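Local coordinates for protein prophenoloxidase b (Marsupenaeus japonicus, PDB 3WKY) that is the precursor of a type 3 copper phenoloxidase of crustacean hemolymph, probably oxidising monophenols and o-diphenols at a dinuclear copper centre, at residues Asn94-Val99 / Tyr121-Leu126; Ser187-Asp192 / Cys572-Asn577; Asn550-Leu555 / Asn577-Arg582. One frame throughout, in Å; residues are numbered along the deposited sequence.

Contact 1 (Asn94-Val99 / Tyr121-Leu126); sequences NVLKDV and YERKDL
The guanidinium of Arg-123 is approached obliquely by the methyl CD2 of Leu-96, while part of its edge is taken up by the carboxylate of Asp-125. That grip is side-on, with NE and NH2 holding one oxygen each. NH2 stands 2.8 Å from OD2 of Asp-125, nearly in the guanidinium plane, and the N-H...O angle is 160°. NE meets OD1 of the same aspartate at 3.0 Å on a more bent path (141°), the oxygen tilted somewhat from the plane. Both oxygens use their syn lone pairs, as expected of a paired salt bridge. The bend at chi3 (67°) turns the guanidinium out of the line of the chain and up to Asp-125. The remaining nitrogen, NH1, donates to the carbonyl of Ala-90 and weakly to that of Phe-87.

Across the contact the touching is apolar. The side chains of Leu-96 and Arg-123 run alongside each other with opposite headings, CD2 of Leu-96 lying 4.0 Å from CD of Arg-123. The same methyl faces CD1 of Leu-126 at 4.2 Å. Arg-123 is the first residue beyond helix 109-122, and the type I turn it starts brings Asp-125 and Leu-126 round to it. Leu-11 of helix 9-12 touches both leucines, and Leu-93 lies against Arg-123 and Leu-126, making this a small junction of the all-alpha domain. Replacing Arg-123 by an alanine would probably leave Asp-125 without its charge mate, the Ala-90 carbonyl without this donor, and Leu-96 without the methylene it rests on. The chemistry is thus divided along one side chain: the aliphatic part packs against helix 93-103, while the guanidinium is paired with Asp-125 inside the turn and its NH1 is taken up by the Ala-90 carbonyl, which probably offsets the cost of burying it.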
loop_
_atom_site.group_PDB
_atom_site.type_symbol
_atom_site.label_atom_id
_atom_site.label_comp_id
_atom_site.label_asym_id
_atom_site.label_seq_id
_atom_site.Cartn_x
_atom_site.Cartn_y
_atom_site.Cartn_z
ATOM N N ASN A 94 -32.408 -54.799 12.795
ATOM C CA ASN A 94 -33.532 -54.471 13.673
ATOM C C ASN A 94 -33.075 -53.635 14.865
ATOM O O ASN A 94 -33.706 -52.642 15.220
ATOM C CB ASN A 94 -34.250 -55.742 14.150
ATOM C CG ASN A 94 -35.148 -56.341 13.079
ATOM O OD1 ASN A 94 -35.889 -55.627 12.404
ATOM N ND2 ASN A 94 -35.076 -57.659 12.913
ATOM N N VAL A 95 -31.969 -54.044 15.477
ATOM C CA VAL A 95 -31.390 -53.289 16.579
ATOM C C VAL A 95 -30.883 -51.915 16.113
ATOM O O VAL A 95 -31.045 -50.911 16.815
ATOM C CB VAL A 95 -30.262 -54.082 17.256
ATOM C CG1 VAL A 95 -29.483 -53.202 18.212
ATOM C CG2 VAL A 95 -30.835 -55.296 17.987
ATOM N N LEU A 96 -30.280 -51.869 14.927
ATOM C CA LEU A 96 -29.854 -50.591 14.351
ATOM C C LEU A 96 -31.047 -49.645 14.227
ATOM O O LEU A 96 -30.986 -48.494 14.659
ATOM C CB LEU A 96 -29.186 -50.802 12.986
ATOM C CG LEU A 96 -28.988 -49.575 12.089
ATOM C CD1 LEU A 96 -28.212 -48.506 12.813
ATOM C CD2 LEU A 96 -28.276 -49.967 10.798
ATOM N N LYS A 97 -32.132 -50.149 13.649
ATOM C CA LYS A 97 -33.366 -49.390 13.500
ATOM C C LYS A 97 -33.880 -48.854 14.845
ATOM O O LYS A 97 -34.324 -47.707 14.938
ATOM C CB LYS A 97 -34.421 -50.271 12.829
ATOM C CG LYS A 97 -35.805 -49.651 12.713
ATOM C CD LYS A 97 -36.827 -50.668 12.190
ATOM C CE LYS A 97 -37.490 -51.470 13.316
ATOM N NZ LYS A 97 -36.559 -52.380 14.050
ATOM N N ASP A 98 -33.798 -49.679 15.886
ATOM C CA ASP A 98 -34.232 -49.269 17.220
ATOM C C ASP A 98 -33.338 -48.183 17.812
ATOM O O ASP A 98 -33.826 -47.237 18.433
ATOM C CB ASP A 98 -34.265 -50.464 18.177
ATOM C CG ASP A 98 -35.316 -51.494 17.800
ATOM O OD1 ASP A 98 -36.232 -51.169 17.009
ATOM O OD2 ASP A 98 -35.220 -52.634 18.307
ATOM N N VAL A 99 -32.028 -48.333 17.646
ATOM C CA VAL A 99 -31.081 -47.349 18.170
ATOM C C VAL A 99 -31.266 -45.996 17.476
ATOM O O VAL A 99 -31.264 -44.949 18.126
ATOM C CB VAL A 99 -29.624 -47.837 18.045
ATOM C CG1 VAL A 99 -28.647 -46.697 18.298
ATOM C CG2 VAL A 99 -29.368 -48.982 19.011
ATOM N N TYR A 121 -22.080 -47.324 4.128
ATOM C CA TYR A 121 -20.798 -47.644 3.511
ATOM C C TYR A 121 -20.006 -48.640 4.350
ATOM O O TYR A 121 -19.332 -49.514 3.818
ATOM C CB TYR A 121 -19.955 -46.374 3.273
ATOM C CG TYR A 121 -20.457 -45.575 2.103
ATOM C CD1 TYR A 121 -20.160 -45.967 0.805
ATOM C CD2 TYR A 121 -21.241 -44.441 2.289
ATOM C CE1 TYR A 121 -20.625 -45.260 -0.277
ATOM C CE2 TYR A 121 -21.715 -43.724 1.207
ATOM C CZ TYR A 121 -21.400 -44.148 -0.074
ATOM O OH TYR A 121 -21.863 -43.463 -1.162
ATOM N N GLU A 122 -20.091 -48.516 5.665
ATOM C CA GLU A 122 -19.259 -49.321 6.553
ATOM C C GLU A 122 -19.859 -50.697 6.845
ATOM O O GLU A 122 -19.129 -51.675 6.996
ATOM C CB GLU A 122 -18.978 -48.576 7.861
ATOM C CG GLU A 122 -17.777 -47.638 7.795
ATOM C CD GLU A 122 -16.494 -48.368 7.430
ATOM O OE1 GLU A 122 -16.080 -48.297 6.255
ATOM O OE2 GLU A 122 -15.902 -49.022 8.315
ATOM N N ARG A 123 -21.185 -50.774 6.931
ATOM C CA ARG A 123 -21.812 -52.072 7.214
ATOM C C ARG A 123 -21.849 -52.926 5.950
ATOM O O ARG A 123 -22.227 -52.446 4.876
ATOM C CB ARG A 123 -23.221 -51.913 7.784
ATOM C CG ARG A 123 -23.265 -51.463 9.247
ATOM C CD ARG A 123 -24.699 -51.472 9.776
ATOM N NE ARG A 123 -25.265 -52.825 9.866
ATOM C CZ ARG A 123 -25.280 -53.560 10.979
ATOM N NH1 ARG A 123 -24.762 -53.081 12.103
ATOM N NH2 ARG A 123 -25.817 -54.778 10.973
ATOM N N LYS A 124 -21.460 -54.192 6.084
ATOM C CA LYS A 124 -21.427 -55.103 4.941
ATOM C C LYS A 124 -22.810 -55.578 4.516
ATOM O O LYS A 124 -22.990 -56.011 3.378
ATOM C CB LYS A 124 -20.537 -56.307 5.242
ATOM C CG LYS A 124 -19.066 -55.964 5.378
ATOM C CD LYS A 124 -18.299 -57.116 6.007
ATOM C CE LYS A 124 -16.845 -56.746 6.260
ATOM N NZ LYS A 124 -16.081 -56.598 4.995
ATOM N N ASP A 125 -23.783 -55.482 5.418
ATOM C CA ASP A 125 -25.135 -55.940 5.102
ATOM C C ASP A 125 -26.015 -54.827 4.542
ATOM O O ASP A 125 -27.216 -55.024 4.312
ATOM C CB ASP A 125 -25.794 -56.619 6.314
ATOM C CG ASP A 125 -25.822 -55.734 7.545
ATOM O OD1 ASP A 125 -25.257 -54.614 7.511
ATOM O OD2 ASP A 125 -26.404 -56.173 8.563
ATOM N N LEU A 126 -25.403 -53.665 4.314
ATOM C CA LEU A 126 -26.098 -52.521 3.727
ATOM C C LEU A 126 -25.395 -52.081 2.451
ATOM O O LEU A 126 -24.178 -52.222 2.325
ATOM C CB LEU A 126 -26.151 -51.350 4.721
ATOM C CG LEU A 126 -27.004 -51.519 5.979
ATOM C CD1 LEU A 126 -26.954 -50.242 6.819
ATOM C CD2 LEU A 126 -28.437 -51.868 5.596
#

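Contact 2 (Ser187-Asp192 / Cys572-Asn577); sequences SYWRED and CSWPRN. Unlike the reference sequence in segment 572-577: Arg-576 (reference Gln). With NAG (2-acetamido-2-deoxy-beta-D-glucopyranose), chain F.
Asp-192 and Asn-577 join the two segments through a nearly straight hydrogen bond. From CA the CB of Asp-192 heads for residues 572-577, and CG lies anti to the backbone N (chi1 -178°), which carries the carboxylate on toward the asparagine; CG itself ends 4.0 Å from ND2 of Asn-577. At the tip the two oxygens part company. OD2 accepts from ND2 of Asn-577 at 3.0 Å, with an N-H...O angle of 168°. The donor comes in on the syn side, somewhat out of the carboxylate plane, while the oxygen lies in the plane of the amide; the two flat groups are only 19° apart. OD1 instead caps a backbone N at the start of helix 193-205, for which Asp-192 is the N-cap. The amide of Asn-577 is held from a second direction as well, since ND2 also donates to the carbonyl of Leu-480.

Beside this polar link two indoles meet by their six-membered rings. CZ2 of Trp-189 reaches CZ2 of Trp-574 at 3.9 Å, coming to the edge of the Trp-574 ring near its plane, and CH2 of Trp-189 lies 4.1 Å from CH2 of Trp-574. It is an apolar touch and not a face-to-face stack. One face of the Trp-574 indole carries CD of Pro-575, 3.4 Å above the plane toward the rim, and its NE1 is hydrogen-bonded to Leu-578. The side chain of Trp-574 is about 10 Å from the bound Cu2-O2 cluster.

The contact fastens the copper-containing domain to the Ig-like domain: Leu-195 of helix 193-205 touches both tryptophans, helix 218-239 lines them through Arg-232 and Leu-229, and Phe-479 of strand 472-481 packs on Asp-192 and Asn-577.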
loop_
_atom_site.group_PDB
_atom_site.type_symbol
_atom_site.label_atom_id
_atom_site.label_comp_id
_atom_site.label_asym_id
_atom_site.label_seq_id
_atom_site.Cartn_x
_atom_site.Cartn_y
_atom_site.Cartn_z
ATOM N N SER A 187 -22.216 -21.464 -12.649
ATOM C CA SER A 187 -22.948 -21.800 -11.434
ATOM C C SER A 187 -23.870 -23.013 -11.622
ATOM O O SER A 187 -24.088 -23.767 -10.679
ATOM C CB SER A 187 -23.728 -20.596 -10.884
ATOM O OG SER A 187 -24.847 -20.282 -11.689
ATOM N N TYR A 188 -24.395 -23.222 -12.833
ATOM C CA TYR A 188 -25.249 -24.400 -13.061
ATOM C C TYR A 188 -24.510 -25.702 -12.727
ATOM O O TYR A 188 -25.113 -26.679 -12.270
ATOM C CB TYR A 188 -25.774 -24.461 -14.507
ATOM C CG TYR A 188 -24.686 -24.765 -15.494
ATOM C CD1 TYR A 188 -23.926 -23.744 -16.038
ATOM C CD2 TYR A 188 -24.398 -26.078 -15.873
ATOM C CE1 TYR A 188 -22.921 -24.009 -16.917
ATOM C CE2 TYR A 188 -23.390 -26.350 -16.765
ATOM C CZ TYR A 188 -22.658 -25.308 -17.283
ATOM O OH TYR A 188 -21.644 -25.554 -18.167
ATOM N N TRP A 189 -23.200 -25.706 -12.954
ATOM C CA TRP A 189 -22.386 -26.899 -12.770
ATOM C C TRP A 189 -21.962 -27.009 -11.309
ATOM O O TRP A 189 -22.132 -28.062 -10.690
ATOM C CB TRP A 189 -21.181 -26.828 -13.710
ATOM C CG TRP A 189 -20.452 -28.127 -14.033
ATOM C CD1 TRP A 189 -20.724 -28.989 -15.068
ATOM C CD2 TRP A 189 -19.295 -28.659 -13.363
ATOM N NE1 TRP A 189 -19.813 -30.031 -15.069
ATOM C CE2 TRP A 189 -18.932 -29.856 -14.030
ATOM C CE3 TRP A 189 -18.531 -28.241 -12.262
ATOM C CZ2 TRP A 189 -17.842 -30.643 -13.626
ATOM C CZ3 TRP A 189 -17.457 -29.019 -11.858
ATOM C CH2 TRP A 189 -17.111 -30.198 -12.549
ATOM N N ARG A 190 -21.438 -25.920 -10.739
ATOM C CA ARG A 190 -21.037 -25.937 -9.335
ATOM C C ARG A 190 -22.219 -26.237 -8.401
ATOM O O ARG A 190 -22.056 -26.885 -7.366
ATOM C CB ARG A 190 -20.398 -24.590 -8.930
ATOM C CG ARG A 190 -19.035 -24.300 -9.582
ATOM C CD ARG A 190 -18.307 -23.194 -8.780
ATOM N NE ARG A 190 -19.196 -22.036 -8.694
ATOM C CZ ARG A 190 -19.147 -20.990 -9.519
ATOM N NH1 ARG A 190 -18.192 -20.892 -10.440
ATOM N NH2 ARG A 190 -20.036 -20.014 -9.396
ATOM N N GLU A 191 -23.406 -25.769 -8.769
ATOM C CA GLU A 191 -24.580 -25.922 -7.913
ATOM C C GLU A 191 -25.408 -27.167 -8.255
ATOM O O GLU A 191 -26.407 -27.446 -7.599
ATOM C CB GLU A 191 -25.431 -24.650 -7.961
ATOM C CG GLU A 191 -24.698 -23.441 -7.319
ATOM C CD GLU A 191 -25.404 -22.108 -7.517
ATOM O OE1 GLU A 191 -26.522 -22.082 -8.079
ATOM O OE2 GLU A 191 -24.838 -21.069 -7.095
ATOM N N ASP A 192 -24.963 -27.924 -9.255
ATOM C CA ASP A 192 -25.661 -29.152 -9.664
ATOM C C ASP A 192 -25.900 -30.038 -8.445
ATOM O O ASP A 192 -24.962 -30.391 -7.728
ATOM C CB ASP A 192 -24.838 -29.904 -10.716
ATOM C CG ASP A 192 -25.530 -31.175 -11.212
ATOM O OD1 ASP A 192 -25.656 -32.137 -10.428
ATOM O OD2 ASP A 192 -25.929 -31.219 -12.391
ATOM N N CYS A 572 -22.487 -43.628 -4.346
ATOM C CA CYS A 572 -21.400 -42.713 -4.673
ATOM C C CYS A 572 -21.045 -42.832 -6.161
ATOM O O CYS A 572 -20.518 -43.851 -6.602
ATOM C CB CYS A 572 -20.186 -43.042 -3.810
ATOM S SG CYS A 572 -18.860 -41.790 -3.842
ATOM N N SER A 573 -21.346 -41.794 -6.935
ATOM C CA SER A 573 -21.176 -41.849 -8.387
ATOM C C SER A 573 -20.874 -40.471 -8.961
ATOM O O SER A 573 -21.525 -39.492 -8.575
ATOM C CB SER A 573 -22.469 -42.367 -9.032
ATOM O OG SER A 573 -22.365 -42.445 -10.452
ATOM N N TRP A 574 -19.930 -40.379 -9.902
ATOM C CA TRP A 574 -19.840 -39.145 -10.682
ATOM C C TRP A 574 -21.214 -38.968 -11.326
ATOM O O TRP A 574 -21.802 -39.949 -11.759
ATOM C CB TRP A 574 -18.755 -39.222 -11.759
ATOM C CG TRP A 574 -18.626 -37.907 -12.471
ATOM C CD1 TRP A 574 -19.149 -37.571 -13.687
ATOM C CD2 TRP A 574 -17.987 -36.724 -11.968
ATOM N NE1 TRP A 574 -18.850 -36.260 -13.986
ATOM C CE2 TRP A 574 -18.141 -35.716 -12.946
ATOM C CE3 TRP A 574 -17.282 -36.428 -10.801
ATOM C CZ2 TRP A 574 -17.619 -34.425 -12.786
ATOM C CZ3 TRP A 574 -16.766 -35.142 -10.638
ATOM C CH2 TRP A 574 -16.936 -34.163 -11.625
ATOM N N PRO A 575 -21.755 -37.737 -11.364
ATOM C CA PRO A 575 -23.105 -37.598 -11.937
ATOM C C PRO A 575 -23.160 -37.975 -13.416
ATOM O O PRO A 575 -22.396 -37.426 -14.217
ATOM C CB PRO A 575 -23.402 -36.103 -11.780
ATOM C CG PRO A 575 -22.561 -35.680 -10.624
ATOM C CD PRO A 575 -21.284 -36.477 -10.754
ATOM N N ARG A 576 -24.054 -38.894 -13.780
ATOM C CA ARG A 576 -24.143 -39.308 -15.177
ATOM C C ARG A 576 -24.423 -38.105 -16.069
ATOM O O ARG A 576 -23.892 -38.014 -17.180
ATOM C CB ARG A 576 -25.211 -40.401 -15.394
ATOM C CG ARG A 576 -25.237 -40.912 -16.846
ATOM C CD ARG A 576 -26.634 -41.371 -17.311
ATOM N NE ARG A 576 -26.749 -41.354 -18.773
ATOM C CZ ARG A 576 -27.085 -40.276 -19.488
ATOM N NH1 ARG A 576 -27.348 -39.122 -18.879
ATOM N NH2 ARG A 576 -27.160 -40.346 -20.815
ATOM N N ASN A 577 -25.228 -37.167 -15.572
ATOM C CA ASN A 577 -25.596 -36.007 -16.380
ATOM C C ASN A 577 -24.426 -35.051 -16.639
ATOM O O ASN A 577 -24.483 -34.232 -17.571
ATOM C CB ASN A 577 -26.798 -35.265 -15.787
ATOM C CG ASN A 577 -26.453 -34.503 -14.513
ATOM O OD1 ASN A 577 -26.231 -35.104 -13.468
ATOM N ND2 ASN A 577 -26.416 -33.175 -14.600
HETATM C C1 NAG F . -28.311 -44.804 -19.319
HETATM C C2 NAG F . -29.447 -45.609 -19.957
HETATM C C3 NAG F . -30.604 -44.677 -20.293
HETATM C C4 NAG F . -31.066 -43.966 -19.030
HETATM C C5 NAG F . -29.896 -43.327 -18.285
HETATM C C6 NAG F . -30.346 -42.880 -16.899
HETATM C C7 NAG F . -29.124 -47.687 -21.175
HETATM C C8 NAG F . -29.176 -48.311 -22.540
HETATM N N2 NAG F . -29.008 -46.358 -21.126
HETATM O O3 NAG F . -31.681 -45.405 -20.836
HETATM O O4 NAG F . -32.008 -42.968 -19.362
HETATM O O5 NAG F . -28.813 -44.227 -18.125
HETATM O O6 NAG F . -30.361 -44.005 -16.048
HETATM O O7 NAG F . -29.187 -48.392 -20.167
#

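Contact 3 (Asn550-Leu555 / Asn577-Arg582). With NAG (2-acetamido-2-deoxy-beta-D-glucopyranose), chain F.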
loop_
_atom_site.group_PDB
_atom_site.type_symbol
_atom_site.label_atom_id
_atom_site.label_comp_id
_atom_site.label_asym_id
_atom_site.label_seq_id
_atom_site.Cartn_x
_atom_site.Cartn_y
_atom_site.Cartn_z
ATOM N N ASN A 550 -23.058 -45.725 -20.018
ATOM C CA ASN A 550 -23.642 -46.073 -18.715
ATOM C C ASN A 550 -22.820 -47.117 -17.969
ATOM O O ASN A 550 -23.070 -47.376 -16.799
ATOM C CB ASN A 550 -25.079 -46.593 -18.857
ATOM C CG ASN A 550 -26.107 -45.489 -18.995
ATOM O OD1 ASN A 550 -25.769 -44.308 -19.075
ATOM N ND2 ASN A 550 -27.388 -45.883 -19.038
ATOM N N GLU A 551 -21.847 -47.729 -18.642
ATOM C CA GLU A 551 -21.008 -48.733 -17.996
ATOM C C GLU A 551 -19.737 -48.136 -17.416
ATOM O O GLU A 551 -18.948 -48.852 -16.803
ATOM C CB GLU A 551 -20.560 -49.816 -18.998
ATOM C CG GLU A 551 -21.647 -50.514 -19.770
ATOM C CD GLU A 551 -21.065 -51.584 -20.691
ATOM O OE1 GLU A 551 -20.869 -52.723 -20.219
ATOM O OE2 GLU A 551 -20.770 -51.274 -21.866
ATOM N N SER A 552 -19.517 -46.843 -17.637
ATOM C CA SER A 552 -18.234 -46.228 -17.271
ATOM C C SER A 552 -17.795 -46.507 -15.839
ATOM O O SER A 552 -18.606 -46.500 -14.914
ATOM C CB SER A 552 -18.276 -44.714 -17.462
ATOM O OG SER A 552 -17.100 -44.152 -16.906
ATOM N N SER A 553 -16.494 -46.713 -15.661
ATOM C CA SER A 553 -15.921 -46.933 -14.342
ATOM C C SER A 553 -16.178 -45.777 -13.373
ATOM O O SER A 553 -16.131 -45.965 -12.154
ATOM C CB SER A 553 -14.418 -47.134 -14.479
ATOM O OG SER A 553 -13.845 -46.060 -15.202
ATOM N N ILE A 554 -16.444 -44.582 -13.894
ATOM C CA ILE A 554 -16.617 -43.423 -12.982
ATOM C C ILE A 554 -18.035 -43.341 -12.406
ATOM O O ILE A 554 -18.292 -42.590 -11.462
ATOM C CB ILE A 554 -16.234 -42.078 -13.638
ATOM C CG1 ILE A 554 -17.293 -41.658 -14.661
ATOM C CG2 ILE A 554 -14.804 -42.152 -14.242
ATOM C CD1 ILE A 554 -16.996 -40.326 -15.360
ATOM N N LEU A 555 -18.948 -44.125 -12.968
ATOM C CA LEU A 555 -20.325 -44.190 -12.477
ATOM C C LEU A 555 -20.479 -45.367 -11.513
ATOM O O LEU A 555 -19.673 -46.296 -11.531
ATOM C CB LEU A 555 -21.289 -44.359 -13.655
ATOM C CG LEU A 555 -21.190 -43.292 -14.750
ATOM C CD1 LEU A 555 -22.093 -43.620 -15.937
ATOM C CD2 LEU A 555 -21.540 -41.905 -14.167
ATOM N N ASN A 577 -25.228 -37.167 -15.572
ATOM C CA ASN A 577 -25.596 -36.007 -16.380
ATOM C C ASN A 577 -24.426 -35.051 -16.639
ATOM O O ASN A 577 -24.483 -34.232 -17.571
ATOM C CB ASN A 577 -26.798 -35.265 -15.787
ATOM C CG ASN A 577 -26.453 -34.503 -14.513
ATOM O OD1 ASN A 577 -26.231 -35.104 -13.468
ATOM N ND2 ASN A 577 -26.416 -33.175 -14.600
ATOM N N LEU A 578 -23.366 -35.173 -15.837
ATOM C CA LEU A 578 -22.148 -34.366 -16.046
ATOM C C LEU A 578 -20.994 -35.207 -16.570
ATOM O O LEU A 578 -19.828 -34.828 -16.465
ATOM C CB LEU A 578 -21.727 -33.637 -14.754
ATOM C CG LEU A 578 -22.778 -32.730 -14.114
ATOM C CD1 LEU A 578 -22.198 -32.062 -12.850
ATOM C CD2 LEU A 578 -23.294 -31.661 -15.091
ATOM N N GLN A 579 -21.315 -36.357 -17.155
ATOM C CA GLN A 579 -20.283 -37.253 -17.647
ATOM C C GLN A 579 -19.521 -36.671 -18.841
ATOM O O GLN A 579 -18.357 -37.005 -19.067
ATOM C CB GLN A 579 -20.931 -38.582 -18.036
ATOM C CG GLN A 579 -19.997 -39.635 -18.549
ATOM C CD GLN A 579 -20.741 -40.947 -18.704
ATOM O OE1 GLN A 579 -21.976 -40.949 -18.783
ATOM N NE2 GLN A 579 -20.010 -42.064 -18.720
ATOM N N VAL A 580 -20.183 -35.809 -19.606
ATOM C CA VAL A 580 -19.585 -35.209 -20.793
ATOM C C VAL A 580 -19.411 -33.716 -20.520
ATOM O O VAL A 580 -20.366 -33.053 -20.112
ATOM C CB VAL A 580 -20.502 -35.432 -22.024
ATOM C CG1 VAL A 580 -19.970 -34.697 -23.274
ATOM C CG2 VAL A 580 -20.648 -36.948 -22.302
ATOM N N PRO A 581 -18.195 -33.182 -20.726
ATOM C CA PRO A 581 -18.025 -31.720 -20.600
ATOM C C PRO A 581 -18.985 -30.984 -21.541
ATOM O O PRO A 581 -19.336 -31.522 -22.589
ATOM C CB PRO A 581 -16.573 -31.499 -21.037
ATOM C CG PRO A 581 -15.877 -32.791 -20.679
ATOM C CD PRO A 581 -16.916 -33.873 -20.981
ATOM N N ARG A 582 -19.407 -29.778 -21.168
ATOM C CA ARG A 582 -20.404 -29.022 -21.937
ATOM C C ARG A 582 -20.065 -28.893 -23.418
ATOM O O ARG A 582 -20.921 -29.117 -24.284
ATOM C CB ARG A 582 -20.578 -27.619 -21.340
ATOM C CG ARG A 582 -21.599 -26.725 -22.051
ATOM C CD ARG A 582 -21.393 -25.269 -21.605
ATOM N NE ARG A 582 -22.356 -24.304 -22.145
ATOM C CZ ARG A 582 -22.221 -23.654 -23.303
ATOM N NH1 ARG A 582 -21.177 -23.877 -24.093
ATOM N NH2 ARG A 582 -23.148 -22.780 -23.684
HETATM C C1 NAG F . -28.311 -44.804 -19.319
HETATM C C2 NAG F . -29.447 -45.609 -19.957
HETATM C C3 NAG F . -30.604 -44.677 -20.293
HETATM C C4 NAG F . -31.066 -43.966 -19.030
HETATM C C5 NAG F . -29.896 -43.327 -18.285
HETATM C C6 NAG F . -30.346 -42.880 -16.899
HETATM C C7 NAG F . -29.124 -47.687 -21.175
HETATM C C8 NAG F . -29.176 -48.311 -22.540
HETATM N N2 NAG F . -29.008 -46.358 -21.126
HETATM O O3 NAG F . -31.681 -45.405 -20.836
HETATM O O4 NAG F . -32.008 -42.968 -19.362
HETATM O O5 NAG F . -28.813 -44.227 -18.125
HETATM O O6 NAG F . -30.361 -44.005 -16.048
HETATM O O7 NAG F . -29.187 -48.392 -20.167
HETATM O O HOH W 1 -23.934 -42.472 -19.918
#
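The type I turn from Ser-552 to Leu-555 faces an irregular piece of chain at Gln-579, the CA of Ile-554 and the CA of Gln-579 being the nearest pair at 8.6 Å. Within the turn the N of Leu-555 donates to the carbonyl of Ser-552, and an ST turn reinforces it: the N of Ile-554 donates to OG of Ser-552 at 3.1 Å and 169°. That hydroxyl is also hydrogen-bonded to the carbonyl of Val-530, so it is engaged on the strand side as well.

Gln-579 carries the contact from the other segment. Its chain is stretched out, CG lying opposite the backbone N (chi1 -179°), and this brings the amide to the turn. NE2 passes 3.4 Å from CB of Ser-552 without bonding to the serine; its polar partner is Ser-549. The side chain of Leu-555 crosses that of Gln-579 at about a right angle, and its CD1 touches both amide ends, 3.8 Å from NE2 and 3.9 Å from OE1 of Gln-579. Nearer the backbone, CG of Gln-579 approaches CD1 of Ile-554 at 4.4 Å.

OE1 of Gln-579 accepts a hydrogen bond from a water at 2.7 Å, and the same water donates at 2.7 Å to OD1 of Asn-550. Asn-550 is the glycosylated residue, its ND2 covalently attached to the sugar. With no direct hydrogen bond between the segments, the polar link runs through this single water, whose two hydrogens are both spent on amide oxygens. The water on OE1 and Ser-549 at NE2 together probably restrain the amide's rotation, and the bridge ties the root of the glycan to a later part of the same loop.

Following the chain, contact 1 comes first and closes a short, mostly helical excursion of 21 residues within the all-alpha domain, complete before the others open. Contact 2 begins at 187-192 in the copper-containing domain and spans about 380 residues to the Ig-like domain. Contact 3 opens at 550-555, inside that span, and closes at 577-582, so the two cross, sharing Asn-577; it joins the start and a later part of the long connection between strands 541-548 and 588-598. Probable hydrogen bonds from Trp-574 N to Ile-554 O and from Arg-576 NE to Asn-550 OD1 link contacts 2 and 3. Contact 1, though 29 Å from contact 2 between centres, still reaches it where Tyr-121 packs on Cys-572.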